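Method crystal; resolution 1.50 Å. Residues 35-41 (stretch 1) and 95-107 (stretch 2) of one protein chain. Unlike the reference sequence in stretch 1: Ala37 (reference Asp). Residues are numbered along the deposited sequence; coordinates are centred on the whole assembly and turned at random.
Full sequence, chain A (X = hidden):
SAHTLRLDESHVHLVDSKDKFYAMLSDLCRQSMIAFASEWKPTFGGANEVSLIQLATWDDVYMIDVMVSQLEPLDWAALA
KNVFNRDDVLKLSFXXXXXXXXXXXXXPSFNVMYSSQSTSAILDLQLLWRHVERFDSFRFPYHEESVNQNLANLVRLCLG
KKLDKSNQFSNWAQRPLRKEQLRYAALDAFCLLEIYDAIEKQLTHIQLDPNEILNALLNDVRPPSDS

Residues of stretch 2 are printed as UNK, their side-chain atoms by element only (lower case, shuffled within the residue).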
# COMPACT_ATOMS: atom_id res chain seq x y z
N ALA A 35 -5.72 -0.04 17.29
CA ALA A 35 -5.18 -0.79 18.41
C ALA A 35 -4.20 -1.82 17.89
O ALA A 35 -4.35 -2.31 16.77
CB ALA A 35 -6.30 -1.47 19.20
N PHE A 36 -3.17 -2.13 18.68
CA PHE A 36 -2.22 -3.14 18.22
C PHE A 36 -1.83 -4.09 19.34
O PHE A 36 -1.87 -3.76 20.54
CB PHE A 36 -0.96 -2.51 17.58
CG PHE A 36 -0.01 -1.84 18.53
CD1 PHE A 36 1.02 -2.53 19.15
CD2 PHE A 36 -0.11 -0.47 18.74
CE1 PHE A 36 1.90 -1.87 20.01
CE2 PHE A 36 0.77 0.19 19.58
CZ PHE A 36 1.78 -0.50 20.22
N ALA A 37 -1.45 -5.29 18.91
CA ALA A 37 -0.96 -6.37 19.75
C ALA A 37 -0.10 -7.27 18.87
O ALA A 37 -0.01 -7.07 17.65
CB ALA A 37 -2.11 -7.15 20.39
N SER A 38 0.56 -8.25 19.50
CA SER A 38 1.43 -9.15 18.74
C SER A 38 1.51 -10.49 19.44
O SER A 38 1.24 -10.61 20.64
CB SER A 38 2.82 -8.54 18.56
OG SER A 38 3.49 -8.37 19.78
N GLU A 39 1.87 -11.50 18.65
CA GLU A 39 2.11 -12.85 19.16
C GLU A 39 3.49 -13.30 18.74
O GLU A 39 3.93 -13.06 17.61
CB GLU A 39 1.05 -13.86 18.66
CG GLU A 39 -0.41 -13.45 18.84
CD GLU A 39 -0.77 -13.08 20.26
OE1 GLU A 39 -1.67 -12.22 20.44
OE2 GLU A 39 -0.16 -13.64 21.21
N TRP A 40 4.16 -14.01 19.65
CA TRP A 40 5.56 -14.38 19.48
C TRP A 40 5.71 -15.89 19.49
O TRP A 40 4.95 -16.60 20.14
CB TRP A 40 6.40 -13.75 20.59
CG TRP A 40 6.41 -12.25 20.48
CD1 TRP A 40 5.39 -11.40 20.81
CD2 TRP A 40 7.47 -11.44 19.99
NE1 TRP A 40 5.77 -10.10 20.55
CE2 TRP A 40 7.04 -10.10 20.04
CE3 TRP A 40 8.76 -11.72 19.50
CZ2 TRP A 40 7.84 -9.04 19.64
CZ3 TRP A 40 9.55 -10.67 19.10
CH2 TRP A 40 9.09 -9.34 19.17
N LYS A 41 6.70 -16.37 18.74
CA LYS A 41 7.03 -17.79 18.79
C LYS A 41 7.45 -18.17 20.21
O LYS A 41 8.17 -17.41 20.86
CB LYS A 41 8.17 -18.09 17.82
CG LYS A 41 7.90 -17.81 16.37
CD LYS A 41 9.08 -18.33 15.56
CE LYS A 41 8.95 -18.03 14.09
NZ LYS A 41 10.02 -18.76 13.33
N UNK A 95 0.79 -2.17 27.86
CA UNK A 95 2.22 -2.29 28.15
C UNK A 95 3.07 -2.37 26.87
O UNK A 95 3.82 -3.32 26.68
c UNK A 95 2.48 -3.49 29.04
N UNK A 96 3.00 -1.34 26.01
CA UNK A 96 3.63 -1.43 24.68
C UNK A 96 5.15 -1.55 24.70
O UNK A 96 5.72 -2.07 23.73
c UNK A 96 3.20 -0.12 24.01
c UNK A 96 2.96 0.83 25.15
c UNK A 96 2.36 -0.04 26.22
N UNK A 97 5.82 -1.07 25.76
CA UNK A 97 7.28 -1.07 25.78
C UNK A 97 7.85 -2.47 25.58
O UNK A 97 8.92 -2.62 24.98
c UNK A 97 7.79 -0.50 27.10
o UNK A 97 7.63 0.90 27.15
N UNK A 98 7.15 -3.49 26.05
CA UNK A 98 7.64 -4.86 25.91
C UNK A 98 7.76 -5.24 24.44
O UNK A 98 8.84 -5.60 23.97
c UNK A 98 7.36 -7.18 26.76
c UNK A 98 6.71 -5.82 26.65
o UNK A 98 6.45 -5.32 27.97
N UNK A 99 6.65 -5.16 23.69
CA UNK A 99 6.69 -5.53 22.28
C UNK A 99 7.62 -4.63 21.49
O UNK A 99 8.38 -5.10 20.64
o UNK A 99 3.18 -6.56 21.80
o UNK A 99 4.94 -7.67 22.54
c UNK A 99 4.41 -6.65 22.03
c UNK A 99 5.30 -5.47 21.65
N UNK A 100 7.57 -3.32 21.75
CA UNK A 100 8.30 -2.36 20.92
C UNK A 100 9.80 -2.53 21.09
O UNK A 100 10.55 -2.51 20.10
c UNK A 100 6.41 -0.72 20.73
c UNK A 100 7.85 -0.92 21.22
c UNK A 100 8.77 0.07 20.52
c UNK A 100 5.79 0.60 21.16
N UNK A 101 10.27 -2.69 22.32
CA UNK A 101 11.70 -2.94 22.52
C UNK A 101 12.13 -4.24 21.86
O UNK A 101 13.20 -4.31 21.24
o UNK A 101 11.53 -1.80 24.64
c UNK A 101 12.02 -2.97 24.01
N UNK A 102 11.28 -5.27 21.95
CA UNK A 102 11.62 -6.55 21.34
C UNK A 102 11.60 -6.48 19.81
O UNK A 102 12.38 -7.17 19.16
c UNK A 102 11.19 -9.04 21.69
s UNK A 102 10.19 -10.24 22.60
c UNK A 102 10.59 -9.78 24.28
c UNK A 102 10.67 -7.62 21.85
N UNK A 103 10.70 -5.67 19.23
CA UNK A 103 10.72 -5.47 17.78
C UNK A 103 12.07 -4.95 17.30
O UNK A 103 12.50 -5.27 16.19
c UNK A 103 8.22 -4.96 17.43
c UNK A 103 6.57 -6.72 17.37
c UNK A 103 5.88 -4.47 17.76
c UNK A 103 5.57 -5.81 17.63
c UNK A 103 9.65 -4.47 17.32
c UNK A 103 7.20 -4.06 17.66
c UNK A 103 7.90 -6.30 17.27
N UNK A 104 12.73 -4.10 18.10
CA UNK A 104 13.96 -3.49 17.61
C UNK A 104 15.01 -4.55 17.32
O UNK A 104 15.89 -4.33 16.47
o UNK A 104 13.26 -0.51 16.93
c UNK A 104 12.91 -0.48 18.11
c UNK A 104 13.46 -1.46 19.15
c UNK A 104 14.50 -2.46 18.60
n UNK A 104 12.03 0.42 18.57
N UNK A 105 14.93 -5.70 17.97
CA UNK A 105 15.88 -6.77 17.74
C UNK A 105 15.33 -7.84 16.80
O UNK A 105 16.08 -8.37 15.98
c UNK A 105 16.92 -5.04 20.03
c UNK A 105 16.29 -7.42 19.08
c UNK A 105 16.46 -6.48 20.31
c UNK A 105 17.18 -4.21 21.28
n UNK A 105 16.89 -2.76 21.00
N UNK A 106 14.02 -8.12 16.87
CA UNK A 106 13.44 -9.17 16.04
C UNK A 106 13.07 -8.68 14.65
O UNK A 106 13.13 -9.45 13.68
c UNK A 106 12.20 -9.75 16.74
N UNK A 107 12.67 -7.42 14.53
CA UNK A 107 12.20 -6.84 13.27
C UNK A 107 12.77 -5.44 13.18
O UNK A 107 12.04 -4.45 13.31
c UNK A 107 10.67 -6.80 13.23
c UNK A 107 10.18 -8.62 11.55
c UNK A 107 9.77 -7.96 12.85
c UNK A 107 8.35 -7.41 12.75
O HOH W 1 0.79 -7.89 22.46

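Position 95 has one side-chain carbon and lies out of reach of the strand. It is Ala95. Position 96 has three side-chain carbons that close a ring onto the backbone N. Its CB lies 4.1 Å from CZ of Phe36. Only proline makes this ring: Pro96.

Position 97 has one carbon, then one oxygen, and is exposed. It is Ser97. Position 98 has a carbon carrying one oxygen and one carbon, and it touches nothing on stretch 1. It is Thr98.

Position 99 has two carbons, the second carrying two oxygens. Both oxygens face polar hydrogens of the strand. Two oxygens on the last carbon make a carboxylate; asparagine would have a nitrogen in place of one. It is Asp99. The hydrogen bonds agree: Ser38 OG donates to Asp99 OD2 at 2.7 Å, and Trp40 NE1 donates to Asp99 OD1 at 3.2 Å. Water 1 accepts from Ser38 N (3.0 Å) and donates to Asp99 OD2 (2.8 Å).

Position 100 has four carbons, forked at the first, with one arm two carbons long. The end of the longer arm reaches Phe36. That is Ile100. Its CA-to-CB bond points away, but its CD1 comes within 4.3 Å of Phe36 CZ.

Position 101 has one carbon, then one oxygen, and makes no contact with the strand: Ser101. Its OG donates to Ser97 O at 2.8 Å, within the helix.

Position 102 is an unbranched chain of two carbons, a sulfur and a carbon. The sulfur sits over one face of the Trp40 ring. It is Met102. SD is 3.6 Å from the centroid of the six-membered ring of Trp40, and CG is 3.3 Å from Trp40 CH2.

Position 103 has one carbon, then a six-carbon ring with no oxygen. The ring lies beside Trp40. It is Phe103. Its ring is near parallel to the six-membered ring of Trp40, at 19°, but slid apart. CE1 lies 3.5 Å from Trp40 CZ2.

Position 104 has three carbons, the third carrying one oxygen and one nitrogen: Gln104. Position 105 has four carbons in a row ending in nitrogen: Lys105. Neither touches the strand.

Position 106 has a single carbon, at the edge of the Trp40 ring. It is Ala106, with CB 3.7 Å from Trp40 CZ3. Position 107 has four carbons, forked at the second, and makes no contact with the strand: Leu107. It is the first residue after the helix to leave helical geometry.

The strand turns Phe36, Ser38 and Trp40 toward the helix. Asp99 binds two of them, and Trp40 NE1 also donates to Ser38 OG (3.0 Å). Apolar contacts extend from this polar group: Pro96 and Ile100 meet Phe36, while Met102, Phe103 and Ala106 pack around Trp40.

Stretch 2, residues 95-107: APSTDISMFQKAL
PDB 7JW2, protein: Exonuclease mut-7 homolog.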